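Long-range contacts in 6-phospho-alpha-glucosidase (Merdibacter massiliensis, PDB 6VC6), which probably hydrolyses 6-phospho-alpha-glucosides by the NAD- and manganese-dependent redox mechanism of glycoside hydrolase family 4: residues W141-S146 with E321-V326; N335-V340 with V360-I365; K2-C7 with M78-M83; G197-G202 with M356-C361. One frame throughout, in Å; residues are numbered along the deposited sequence.

Overall arrangement
From the N terminus, interaction 3 comes first: it pairs strand 4-9 with strand 80-83 and closes a loop of 70 residues in the Rossmann-type half of the sheet. Interaction 1 opens after it, at strand 141-144, the next neighbour of 80-83, and closes a much longer loop on helix 318-331. Interaction 4 opens within that loop at 197-202 but closes beyond it at 356-361, so the two cross. Interaction 2 starts once interaction 1 has closed, joins consecutive strands 336-343 and 356-364, and ends on the same strand as interaction 4, sharing Val360 and Cys361. All four reach one mixed sheet, tying the nucleotide-binding half to the metal and sugar site.

Interaction 1 (W141-S146 with E321-V326); sequences WILNYS and EMMIKV. With NAD (nicotinamide-adenine-dinucleotide), chain G.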
# COMPACT_ATOMS: atom_id res chain seq x y z
N TRP A 141 10.10 -10.11 11.73
CA TRP A 141 9.17 -10.09 10.60
C TRP A 141 8.91 -8.65 10.19
O TRP A 141 8.46 -7.83 11.01
CB TRP A 141 7.86 -10.79 10.97
CG TRP A 141 7.76 -12.19 10.45
CD1 TRP A 141 7.88 -13.34 11.16
CD2 TRP A 141 7.53 -12.58 9.09
NE1 TRP A 141 7.73 -14.43 10.33
CE2 TRP A 141 7.51 -13.99 9.05
CE3 TRP A 141 7.32 -11.87 7.89
CZ2 TRP A 141 7.31 -14.70 7.88
CZ3 TRP A 141 7.12 -12.59 6.73
CH2 TRP A 141 7.11 -13.99 6.73
N ILE A 142 9.18 -8.33 8.93
CA ILE A 142 9.03 -6.98 8.40
C ILE A 142 7.74 -6.94 7.60
O ILE A 142 7.65 -7.54 6.52
CB ILE A 142 10.24 -6.56 7.56
CG1 ILE A 142 11.47 -6.37 8.45
CG2 ILE A 142 9.94 -5.29 6.79
CD1 ILE A 142 12.75 -6.14 7.69
N LEU A 143 6.74 -6.24 8.12
CA LEU A 143 5.47 -6.03 7.43
C LEU A 143 5.46 -4.61 6.88
O LEU A 143 5.55 -3.64 7.64
CB LEU A 143 4.29 -6.25 8.38
CG LEU A 143 4.32 -7.53 9.22
CD1 LEU A 143 3.02 -7.70 9.99
CD2 LEU A 143 4.58 -8.75 8.34
N ASN A 144 5.35 -4.49 5.56
CA ASN A 144 5.56 -3.21 4.88
C ASN A 144 4.27 -2.73 4.24
O ASN A 144 3.66 -3.43 3.43
CB ASN A 144 6.65 -3.34 3.82
CG ASN A 144 6.86 -2.06 3.04
OD1 ASN A 144 7.13 -1.01 3.62
ND2 ASN A 144 6.72 -2.14 1.72
N TYR A 145 3.89 -1.50 4.53
CA TYR A 145 2.78 -0.86 3.87
C TYR A 145 3.33 0.15 2.87
O TYR A 145 2.62 0.59 2.00
CB TYR A 145 1.97 -0.10 4.91
CG TYR A 145 0.62 -0.65 5.26
CD1 TYR A 145 0.09 -0.44 6.50
CD2 TYR A 145 -0.13 -1.33 4.34
CE1 TYR A 145 -1.15 -0.90 6.83
CE2 TYR A 145 -1.38 -1.80 4.67
CZ TYR A 145 -1.88 -1.58 5.92
OH TYR A 145 -3.11 -2.04 6.25
N SER A 146 4.60 0.51 3.00
CA SER A 146 5.16 1.64 2.28
C SER A 146 5.05 1.49 0.77
O SER A 146 5.44 0.48 0.21
CB SER A 146 6.62 1.85 2.66
OG SER A 146 6.83 1.77 4.05
N GLU A 321 -5.81 -2.02 11.62
CA GLU A 321 -6.20 -3.33 12.14
C GLU A 321 -5.72 -4.46 11.24
O GLU A 321 -5.38 -5.54 11.73
CB GLU A 321 -7.71 -3.41 12.31
CG GLU A 321 -8.23 -2.73 13.56
CD GLU A 321 -9.66 -3.12 13.88
OE1 GLU A 321 -10.23 -3.96 13.15
OE2 GLU A 321 -10.21 -2.57 14.86
N MSE A 322 -5.67 -4.23 9.93
CA MSE A 322 -5.33 -5.32 9.03
C MSE A 322 -3.88 -5.75 9.18
O MSE A 322 -3.56 -6.93 9.08
CB MSE A 322 -5.57 -4.93 7.58
CG MSE A 322 -5.40 -6.13 6.68
SE MSE A 322 -5.91 -5.81 4.86
CE MSE A 322 -4.13 -5.50 4.15
N MSE A 323 -3.00 -4.78 9.39
CA MSE A 323 -1.59 -5.09 9.60
C MSE A 323 -1.41 -5.83 10.92
O MSE A 323 -0.60 -6.75 11.02
CB MSE A 323 -0.72 -3.82 9.58
CG MSE A 323 0.76 -4.12 9.81
SE MSE A 323 2.00 -2.71 9.23
CE MSE A 323 2.27 -3.25 7.38
N ILE A 324 -2.18 -5.43 11.94
CA ILE A 324 -2.13 -6.14 13.21
C ILE A 324 -2.66 -7.56 13.06
O ILE A 324 -2.08 -8.51 13.60
CB ILE A 324 -2.90 -5.36 14.30
CG1 ILE A 324 -2.27 -3.99 14.53
CG2 ILE A 324 -2.93 -6.16 15.60
CD1 ILE A 324 -3.08 -3.11 15.45
N LYS A 325 -3.75 -7.72 12.31
CA LYS A 325 -4.29 -9.06 12.08
C LYS A 325 -3.31 -9.91 11.29
O LYS A 325 -3.22 -11.13 11.51
CB LYS A 325 -5.63 -8.97 11.35
CG LYS A 325 -6.75 -8.34 12.16
CD LYS A 325 -7.38 -9.33 13.12
CE LYS A 325 -8.43 -8.67 13.99
NZ LYS A 325 -9.37 -7.84 13.19
N VAL A 326 -2.56 -9.30 10.37
CA VAL A 326 -1.52 -10.03 9.65
C VAL A 326 -0.43 -10.47 10.62
O VAL A 326 0.07 -11.60 10.55
CB VAL A 326 -0.95 -9.16 8.51
CG1 VAL A 326 0.37 -9.74 8.01
CG2 VAL A 326 -1.95 -9.06 7.38
PA NAD G . 3.13 10.79 5.82
O1A NAD G . 2.04 11.36 6.70
O2A NAD G . 4.06 11.72 5.08
O5B NAD G . 4.03 9.80 6.72
C5B NAD G . 5.32 9.38 6.26
C4B NAD G . 6.28 9.34 7.43
O4B NAD G . 7.41 8.53 7.10
C3B NAD G . 6.80 10.73 7.75
O3B NAD G . 6.62 11.00 9.15
C2B NAD G . 8.27 10.70 7.42
O2B NAD G . 9.02 11.43 8.39
C1B NAD G . 8.61 9.21 7.48
N9A NAD G . 9.74 8.87 6.59
C8A NAD G . 9.96 9.31 5.34
N7A NAD G . 11.10 8.79 4.83
C5A NAD G . 11.64 8.00 5.78
C6A NAD G . 12.85 7.14 5.90
N6A NAD G . 13.73 7.03 4.88
N1A NAD G . 13.03 6.48 7.07
C2A NAD G . 12.16 6.59 8.09
N3A NAD G . 11.05 7.34 8.04
C4A NAD G . 10.74 8.06 6.94
O3 NAD G . 2.49 9.76 4.77
PN NAD G . 1.07 9.04 5.01
O1N NAD G . 0.03 9.72 4.15
O2N NAD G . 0.84 8.86 6.49
O5D NAD G . 1.39 7.60 4.37
C5D NAD G . 2.14 6.63 5.10
C4D NAD G . 2.57 5.53 4.15
O4D NAD G . 1.62 4.46 4.19
C3D NAD G . 2.60 6.05 2.72
O3D NAD G . 3.82 5.63 2.10
C2D NAD G . 1.45 5.35 2.03
O2D NAD G . 1.75 5.07 0.66
C1D NAD G . 1.34 4.07 2.84
N1N NAD G . 0.03 3.43 2.71
C2N NAD G . -0.00 2.25 2.10
C3N NAD G . -1.19 1.57 1.92
C7N NAD G . -1.17 0.24 1.22
O7N NAD G . -2.22 -0.26 0.85
N7N NAD G . 0.00 -0.35 1.01
C4N NAD G . -2.37 2.12 2.42
C5N NAD G . -2.31 3.35 3.05
C6N NAD G . -1.08 3.99 3.20
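Over one face of the Tyr145 ring lies the terminal methyl of Met323, a selenomethionine, with CE 4.0 Å from the ring centroid in a CH-pi contact. The selenium stands obliquely to the same ring, completing a Met-aromatic pair. The nicotinamide amide of NAD approaches the ring at a slant, and its N7N donates an almost straight bond (169°) to Tyr145 O, at 3.0 Å. The ring also stacks with His319, whose carbonyl receives the Tyr145 hydroxyl. Replacing Tyr145 by an alanine would probably deprive Met323 CE of its aromatic face and leave the His319 carbonyl without this donor. Tyr145 belongs to the NAD pocket, just past the C-terminal end of a parallel Rossmann-type strand.

The Met323 chain runs out straight and then bends at its last torsion (chi3 -88°), which swings CE back over the ring and brings it to 3.3 Å from Leu143 O. Beside it, Leu143 and Val326 slide past each other, Leu143 CD1 lying 3.9 Å from Val326 CG1.

Segment 321-326 of helix 318-331 runs alongside strand 141-144, roughly antiparallel to it (155°), with 10.0 Å between the two short axes. Phe82 of neighbouring strand 80-83 and Phe19 of helix 16-25 also touch Met323.

Interaction 2 (N335-V340 with V360-I365); sequences NTRFIV and VCELGI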
# COMPACT_ATOMS: atom_id res chain seq x y z
N ASN A 335 -2.61 -19.57 9.73
CA ASN A 335 -2.83 -20.02 8.36
C ASN A 335 -4.16 -19.49 7.81
O ASN A 335 -4.83 -20.16 7.02
CB ASN A 335 -2.77 -21.55 8.25
CG ASN A 335 -1.37 -22.09 8.47
OD1 ASN A 335 -0.40 -21.54 7.95
ND2 ASN A 335 -1.27 -23.17 9.24
N THR A 336 -4.53 -18.29 8.22
CA THR A 336 -5.71 -17.62 7.70
C THR A 336 -5.41 -17.00 6.34
O THR A 336 -4.25 -16.84 5.95
CB THR A 336 -6.21 -16.55 8.67
OG1 THR A 336 -5.08 -15.90 9.28
CG2 THR A 336 -7.08 -17.17 9.75
N ARG A 337 -6.47 -16.65 5.62
CA ARG A 337 -6.34 -16.20 4.24
C ARG A 337 -6.26 -14.68 4.16
O ARG A 337 -7.12 -13.98 4.71
CB ARG A 337 -7.50 -16.71 3.39
CG ARG A 337 -7.40 -18.19 3.03
CD ARG A 337 -8.57 -18.63 2.17
NE ARG A 337 -9.83 -18.55 2.90
CZ ARG A 337 -10.30 -19.51 3.69
NH1 ARG A 337 -11.46 -19.36 4.32
NH2 ARG A 337 -9.61 -20.64 3.86
N PHE A 338 -5.23 -14.18 3.48
CA PHE A 338 -5.09 -12.77 3.17
C PHE A 338 -4.71 -12.63 1.70
O PHE A 338 -4.22 -13.57 1.07
CB PHE A 338 -4.02 -12.08 4.03
CG PHE A 338 -4.38 -11.99 5.49
CD1 PHE A 338 -5.21 -10.98 5.94
CD2 PHE A 338 -3.87 -12.89 6.40
CE1 PHE A 338 -5.53 -10.88 7.29
CE2 PHE A 338 -4.19 -12.80 7.74
CZ PHE A 338 -5.02 -11.79 8.19
N ILE A 339 -4.93 -11.44 1.16
CA ILE A 339 -4.47 -11.08 -0.18
C ILE A 339 -3.21 -10.25 -0.02
O ILE A 339 -3.28 -9.07 0.37
CB ILE A 339 -5.55 -10.33 -0.97
CG1 ILE A 339 -6.76 -11.24 -1.20
CG2 ILE A 339 -4.99 -9.84 -2.30
CD1 ILE A 339 -7.85 -10.61 -2.04
N VAL A 340 -2.06 -10.85 -0.29
CA VAL A 340 -0.76 -10.21 -0.08
C VAL A 340 0.06 -10.33 -1.36
O VAL A 340 -0.33 -10.98 -2.33
CB VAL A 340 -0.00 -10.81 1.12
CG1 VAL A 340 -0.82 -10.67 2.39
CG2 VAL A 340 0.33 -12.27 0.85
N VAL A 360 -4.36 -14.50 -3.09
CA VAL A 360 -4.83 -15.03 -1.81
C VAL A 360 -3.82 -16.04 -1.30
O VAL A 360 -3.35 -16.91 -2.04
CB VAL A 360 -6.22 -15.66 -1.97
CG1 VAL A 360 -6.68 -16.27 -0.65
CG2 VAL A 360 -7.22 -14.63 -2.46
N CYS A 361 -3.47 -15.93 -0.01
CA CYS A 361 -2.49 -16.82 0.59
C CYS A 361 -2.90 -17.16 2.02
O CYS A 361 -3.56 -16.37 2.69
CB CYS A 361 -1.08 -16.19 0.62
SG CYS A 361 -0.50 -15.51 -0.94
N GLU A 362 -2.50 -18.35 2.46
CA GLU A 362 -2.52 -18.66 3.89
C GLU A 362 -1.28 -18.07 4.54
O GLU A 362 -0.20 -18.05 3.94
CB GLU A 362 -2.56 -20.17 4.11
CG GLU A 362 -3.95 -20.80 4.02
CD GLU A 362 -3.93 -22.27 4.39
OE1 GLU A 362 -2.91 -22.74 4.94
OE2 GLU A 362 -4.92 -22.98 4.11
N LEU A 363 -1.42 -17.59 5.77
CA LEU A 363 -0.36 -16.86 6.44
C LEU A 363 -0.07 -17.48 7.79
O LEU A 363 -0.94 -17.51 8.67
CB LEU A 363 -0.72 -15.38 6.60
CG LEU A 363 0.19 -14.40 5.87
CD1 LEU A 363 -0.20 -12.96 6.17
CD2 LEU A 363 1.65 -14.65 6.24
N GLY A 364 1.15 -17.98 7.97
CA GLY A 364 1.58 -18.54 9.24
C GLY A 364 2.96 -18.06 9.64
O GLY A 364 3.44 -17.04 9.14
N ILE A 365 3.62 -18.79 10.54
CA ILE A 365 4.95 -18.40 11.00
C ILE A 365 5.96 -18.48 9.87
O ILE A 365 6.98 -17.78 9.89
CB ILE A 365 5.37 -19.27 12.21
CG1 ILE A 365 6.39 -18.52 13.08
CG2 ILE A 365 5.94 -20.60 11.75
CD1 ILE A 365 5.77 -17.57 14.07
O HOH W 1 -0.42 -23.30 5.55
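Phe338 and Leu363 meet at about a right angle, CD2 of the Phe338 ring resting 3.7 Å from Leu363 CD1. Next to them, Val340 CG2 leans on Cys361 SG at 3.8 Å. The face bearing Ile339 and Val360 is packed differently: their side chains cross at a slant, and the Val360 torsion (chi1 177°) puts CG1 opposite the backbone N and turns CG2 to 3.6 Å from Ile339 CG1. Further along, Glu362 extends alongside the backbone of Asn335, its CG 3.2 Å from Asn335 O. The carboxylate and amide planes of these two are 36° apart, and a water donates to Glu362 OE1 at 2.6 Å and, weakly, to Asn335 OD1.

Between the two faces, Phe338 and Cys361 form a hydrogen-bonded antiparallel pair, Phe338 N reaching Cys361 O at 2.9 Å and Cys361 N reaching Phe338 O at 2.7 Å. The short segments are turned to 129°, so the ladder is strongly twisted.

Helix 318-331 covers the Phe338 and Leu363 side through Ala329 and Val326, whereas strand 191-196 meets Ile339. This is a beta hairpin with a long connection, which continues the parallel Rossmann-type sheet with antiparallel strands.

Interaction 3 (K2-C7 with M78-M83); sequences KKYNVC and MDFIFM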
# COMPACT_ATOMS: atom_id res chain seq x y z
N LYS A 2 3.55 -15.19 26.23
CA LYS A 2 4.50 -14.54 25.35
C LYS A 2 3.98 -13.18 24.87
O LYS A 2 2.82 -13.05 24.50
CB LYS A 2 4.82 -15.43 24.14
CG LYS A 2 6.17 -15.15 23.50
CD LYS A 2 6.01 -14.46 22.15
CE LYS A 2 7.32 -14.43 21.39
NZ LYS A 2 8.33 -13.56 22.06
N LYS A 3 4.83 -12.15 24.92
CA LYS A 3 4.49 -10.83 24.42
C LYS A 3 5.55 -10.39 23.42
O LYS A 3 6.68 -10.89 23.43
CB LYS A 3 4.34 -9.82 25.56
CG LYS A 3 3.21 -10.18 26.52
CD LYS A 3 3.10 -9.19 27.67
CE LYS A 3 1.91 -9.52 28.56
NZ LYS A 3 1.22 -10.77 28.13
N TYR A 4 5.18 -9.44 22.56
CA TYR A 4 5.97 -9.12 21.38
C TYR A 4 6.49 -7.69 21.43
O TYR A 4 5.85 -6.79 21.99
CB TYR A 4 5.14 -9.33 20.11
CG TYR A 4 4.68 -10.75 19.92
CD1 TYR A 4 5.48 -11.68 19.25
CD2 TYR A 4 3.45 -11.18 20.41
CE1 TYR A 4 5.06 -12.98 19.08
CE2 TYR A 4 3.03 -12.49 20.24
CZ TYR A 4 3.84 -13.38 19.58
OH TYR A 4 3.43 -14.68 19.40
N ASN A 5 7.66 -7.49 20.83
CA ASN A 5 8.26 -6.18 20.66
C ASN A 5 8.02 -5.71 19.23
O ASN A 5 8.32 -6.43 18.27
CB ASN A 5 9.76 -6.21 20.95
CG ASN A 5 10.06 -6.56 22.40
OD1 ASN A 5 9.21 -6.41 23.28
ND2 ASN A 5 11.28 -7.04 22.65
N VAL A 6 7.47 -4.50 19.09
CA VAL A 6 7.07 -3.97 17.79
C VAL A 6 7.72 -2.61 17.59
O VAL A 6 7.84 -1.82 18.53
CB VAL A 6 5.53 -3.85 17.69
CG1 VAL A 6 5.11 -3.28 16.34
CG2 VAL A 6 4.87 -5.20 17.92
N CYS A 7 8.15 -2.34 16.36
CA CYS A 7 8.67 -1.04 15.98
C CYS A 7 7.95 -0.56 14.73
O CYS A 7 7.84 -1.31 13.75
CB CYS A 7 10.19 -1.08 15.73
SG CYS A 7 10.83 0.40 14.90
N MSE A 78 13.74 -6.94 18.18
CA MSE A 78 12.37 -6.73 17.73
C MSE A 78 11.79 -7.99 17.11
O MSE A 78 12.49 -8.75 16.44
CB MSE A 78 12.31 -5.58 16.72
CG MSE A 78 12.50 -4.20 17.34
SE MSE A 78 10.95 -3.63 18.38
CE MSE A 78 11.88 -2.87 19.91
N ASP A 79 10.50 -8.22 17.34
CA ASP A 79 9.79 -9.34 16.73
C ASP A 79 9.09 -8.93 15.44
O ASP A 79 9.03 -9.72 14.49
CB ASP A 79 8.78 -9.93 17.71
CG ASP A 79 9.43 -10.51 18.95
OD1 ASP A 79 10.28 -11.42 18.80
OD2 ASP A 79 9.09 -10.07 20.06
N PHE A 80 8.55 -7.71 15.39
CA PHE A 80 7.82 -7.23 14.24
C PHE A 80 8.22 -5.79 13.94
O PHE A 80 8.39 -4.98 14.86
CB PHE A 80 6.30 -7.30 14.46
CG PHE A 80 5.74 -8.69 14.36
CD1 PHE A 80 5.40 -9.22 13.13
CD2 PHE A 80 5.55 -9.45 15.49
CE1 PHE A 80 4.88 -10.50 13.03
CE2 PHE A 80 5.03 -10.73 15.41
CZ PHE A 80 4.70 -11.25 14.17
N ILE A 81 8.37 -5.48 12.66
CA ILE A 81 8.64 -4.12 12.19
C ILE A 81 7.51 -3.72 11.27
O ILE A 81 7.32 -4.33 10.20
CB ILE A 81 10.00 -4.02 11.47
CG1 ILE A 81 11.12 -4.57 12.36
CG2 ILE A 81 10.28 -2.58 11.09
CD1 ILE A 81 11.38 -3.76 13.60
N PHE A 82 6.75 -2.70 11.67
CA PHE A 82 5.67 -2.15 10.86
C PHE A 82 6.23 -0.95 10.09
O PHE A 82 6.56 0.07 10.70
CB PHE A 82 4.48 -1.74 11.72
CG PHE A 82 3.73 -2.89 12.34
CD1 PHE A 82 4.13 -4.20 12.14
CD2 PHE A 82 2.60 -2.66 13.11
CE1 PHE A 82 3.44 -5.25 12.71
CE2 PHE A 82 1.90 -3.70 13.69
CZ PHE A 82 2.32 -5.00 13.48
N MSE A 83 6.32 -1.07 8.77
CA MSE A 83 6.89 -0.01 7.96
C MSE A 83 5.82 0.77 7.20
O MSE A 83 5.07 0.20 6.42
CB MSE A 83 7.91 -0.58 6.97
CG MSE A 83 8.84 -1.62 7.58
SE MSE A 83 10.51 -1.81 6.59
CE MSE A 83 11.34 -0.12 7.08
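Asp79 and Asn5 grip each other through side chain and backbone at once. The backbone N-H of Asn5 donates almost straight (171°) to the anti lone pair of Asp79 OD2, N to OD2 being 3.0 Å. In return, Asn5 O accepts two N-H groups, from Asp79 and, nearly in line with the carbonyl, from Phe80. The parallel ladder proceeds from Cys7 N to Phe80 O at 3.0 Å and from Phe82 N to Cys7 O at 2.7 Å. Lys2 NZ stands 4.1 Å from Asp79 OD2, too far for a salt bridge, while Asn5 ND2 hydrogen-bonds the Asp77 carbonyl.

Outward, Phe80 directs its edge toward the face of Tyr4 in an offset edge-to-face pair, centroids 6.0 Å apart and planes at 65°. Val6 CG1, carried opposite the backbone N (chi1 179°), sits squarely over the Phe82 ring, 4.1 Å from its centroid. On the other face, Cys7 CB touches Ile81 CD1 at 3.6 Å and meets the selenium of Met78.

Strands 4-9 and 80-83 adjoin at the centre of a Rossmann-type fold. The carboxylate of Asp79 takes the place of a backbone acceptor where the pairing begins, and apolar groups line both faces beyond it.

Interaction 4 (G197-G202 with M356-C361); sequences GLNHYG and MVELVC. With MN (manganese (II) ion), chain E; G6P (6-O-phosphono-alpha-D-glucopyranose), chain F.
Gly197 and Glu358 make the tight side of this contact: Glu358 N donates nearly in line with the carbonyl to Gly197 O, 2.6 Å away. Gly197 adopts backbone angles hardly open to other residues, and a CB there would run into Tyr201 O. Next to this bond, Leu198 CD2 fits against Val357 CG1 at 3.9 Å.

The other side is held through water. Glu358 CG lies opposite the backbone N (chi1 -162°) and the chain continues extended, which carries the carboxylate toward the type II turn of Leu198 to Tyr201. There a water donates to Glu358 OE1 at 2.9 Å and accepts from His200 N at 3.1 Å. The same OE1 is also hydrogen-bonded to the hydroxyl of Tyr195. A leucine in place of Glu358 would probably leave this water and the Tyr195 hydroxyl without their shared partner.

His200 points away from the strand. Its NE2 binds the manganese ion at 2.2 Å, and O3 of the bound sugar phosphate, at 2.3 Å from the metal, lies at the edge of the imidazole in its plane. Sugar O2 and Cys170 also bind the metal. Glu358 thus lies outside the first shell, reaching the backbone of the metal ligand His200 through water, and the grip of manganese on sugar O2 and O3 is consistent with oxidation at C3 by NAD, as in family 4 enzymes.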
# COMPACT_ATOMS: atom_id res chain seq x y z
N GLY A 197 -3.56 -10.56 -9.79
CA GLY A 197 -3.09 -9.33 -10.39
C GLY A 197 -1.86 -8.82 -9.67
O GLY A 197 -1.32 -9.47 -8.78
N LEU A 198 -1.41 -7.65 -10.09
CA LEU A 198 -0.36 -6.92 -9.39
C LEU A 198 -0.99 -5.98 -8.37
O LEU A 198 -2.21 -5.80 -8.31
CB LEU A 198 0.51 -6.14 -10.37
CG LEU A 198 0.91 -6.87 -11.66
CD1 LEU A 198 1.69 -5.94 -12.58
CD2 LEU A 198 1.72 -8.12 -11.35
N ASN A 199 -0.15 -5.37 -7.54
CA ASN A 199 -0.64 -4.41 -6.57
C ASN A 199 -1.27 -3.22 -7.29
O ASN A 199 -0.68 -2.66 -8.22
CB ASN A 199 0.49 -3.93 -5.66
CG ASN A 199 0.01 -2.97 -4.60
OD1 ASN A 199 -0.81 -3.33 -3.76
ND2 ASN A 199 0.50 -1.74 -4.64
N HIS A 200 -2.47 -2.85 -6.85
CA HIS A 200 -3.24 -1.76 -7.47
C HIS A 200 -3.50 -2.03 -8.95
O HIS A 200 -3.48 -1.12 -9.78
CB HIS A 200 -2.54 -0.41 -7.27
CG HIS A 200 -2.48 0.03 -5.84
ND1 HIS A 200 -1.61 1.00 -5.39
CD2 HIS A 200 -3.16 -0.40 -4.75
CE1 HIS A 200 -1.77 1.17 -4.10
NE2 HIS A 200 -2.71 0.34 -3.68
N TYR A 201 -3.75 -3.30 -9.27
CA TYR A 201 -3.97 -3.75 -10.64
C TYR A 201 -4.46 -5.20 -10.62
O TYR A 201 -3.69 -6.11 -10.93
CB TYR A 201 -2.69 -3.62 -11.46
CG TYR A 201 -2.90 -3.27 -12.92
CD1 TYR A 201 -4.13 -3.44 -13.54
CD2 TYR A 201 -1.85 -2.76 -13.69
CE1 TYR A 201 -4.32 -3.11 -14.87
CE2 TYR A 201 -2.03 -2.43 -15.02
CZ TYR A 201 -3.26 -2.61 -15.61
OH TYR A 201 -3.44 -2.29 -16.93
N GLY A 202 -5.71 -5.42 -10.24
CA GLY A 202 -6.19 -6.78 -10.08
C GLY A 202 -7.69 -6.89 -10.26
O GLY A 202 -8.40 -5.90 -10.42
N MSE A 356 6.50 -10.15 -8.97
CA MSE A 356 5.82 -9.97 -7.69
C MSE A 356 4.34 -9.72 -7.95
O MSE A 356 3.97 -8.69 -8.52
CB MSE A 356 6.44 -8.82 -6.90
CG MSE A 356 7.93 -8.99 -6.58
SE MSE A 356 8.35 -10.67 -5.66
CE MSE A 356 7.58 -10.28 -3.92
N VAL A 357 3.50 -10.66 -7.54
CA VAL A 357 2.08 -10.63 -7.84
C VAL A 357 1.29 -10.60 -6.53
O VAL A 357 1.84 -10.79 -5.44
CB VAL A 357 1.64 -11.82 -8.71
CG1 VAL A 357 2.32 -11.76 -10.07
CG2 VAL A 357 1.95 -13.13 -8.01
N GLU A 358 -0.01 -10.35 -6.66
CA GLU A 358 -0.92 -10.20 -5.52
C GLU A 358 -1.96 -11.31 -5.59
O GLU A 358 -2.71 -11.40 -6.56
CB GLU A 358 -1.59 -8.82 -5.55
CG GLU A 358 -2.21 -8.40 -4.24
CD GLU A 358 -2.64 -6.94 -4.24
OE1 GLU A 358 -3.43 -6.56 -5.12
OE2 GLU A 358 -2.17 -6.18 -3.37
N LEU A 359 -2.00 -12.15 -4.55
CA LEU A 359 -2.85 -13.33 -4.57
C LEU A 359 -3.35 -13.64 -3.16
O LEU A 359 -2.83 -13.12 -2.17
CB LEU A 359 -2.11 -14.55 -5.12
CG LEU A 359 -1.52 -14.47 -6.53
CD1 LEU A 359 -0.48 -15.56 -6.70
CD2 LEU A 359 -2.61 -14.60 -7.58
N VAL A 360 -4.36 -14.50 -3.09
CA VAL A 360 -4.83 -15.03 -1.81
C VAL A 360 -3.82 -16.04 -1.30
O VAL A 360 -3.35 -16.91 -2.04
CB VAL A 360 -6.22 -15.66 -1.97
CG1 VAL A 360 -6.68 -16.27 -0.65
CG2 VAL A 360 -7.22 -14.63 -2.46
N CYS A 361 -3.47 -15.93 -0.01
CA CYS A 361 -2.49 -16.82 0.59
C CYS A 361 -2.90 -17.16 2.02
O CYS A 361 -3.56 -16.37 2.69
CB CYS A 361 -1.08 -16.19 0.62
SG CYS A 361 -0.50 -15.51 -0.94
MN MN E . -2.34 -0.09 -1.57
C1 G6P F . -5.54 3.07 -1.31
C2 G6P F . -4.28 2.20 -1.43
C3 G6P F . -3.04 2.81 -0.82
C4 G6P F . -2.99 4.29 -1.15
C5 G6P F . -4.13 4.95 -0.41
C6 G6P F . -4.21 6.42 -0.80
O1 G6P F . -6.57 2.33 -0.65
O2 G6P F . -4.53 0.93 -0.82
O3 G6P F . -1.86 2.17 -1.31
O4 G6P F . -1.74 4.84 -0.73
O5 G6P F . -5.41 4.37 -0.69
O6 G6P F . -4.82 7.15 0.26
P G6P F . -4.77 8.75 0.28
O1P G6P F . -3.43 9.04 0.92
O2P G6P F . -4.88 9.16 -1.17
O3P G6P F . -5.97 9.14 1.11
O HOH W 2 -4.17 -3.85 -4.47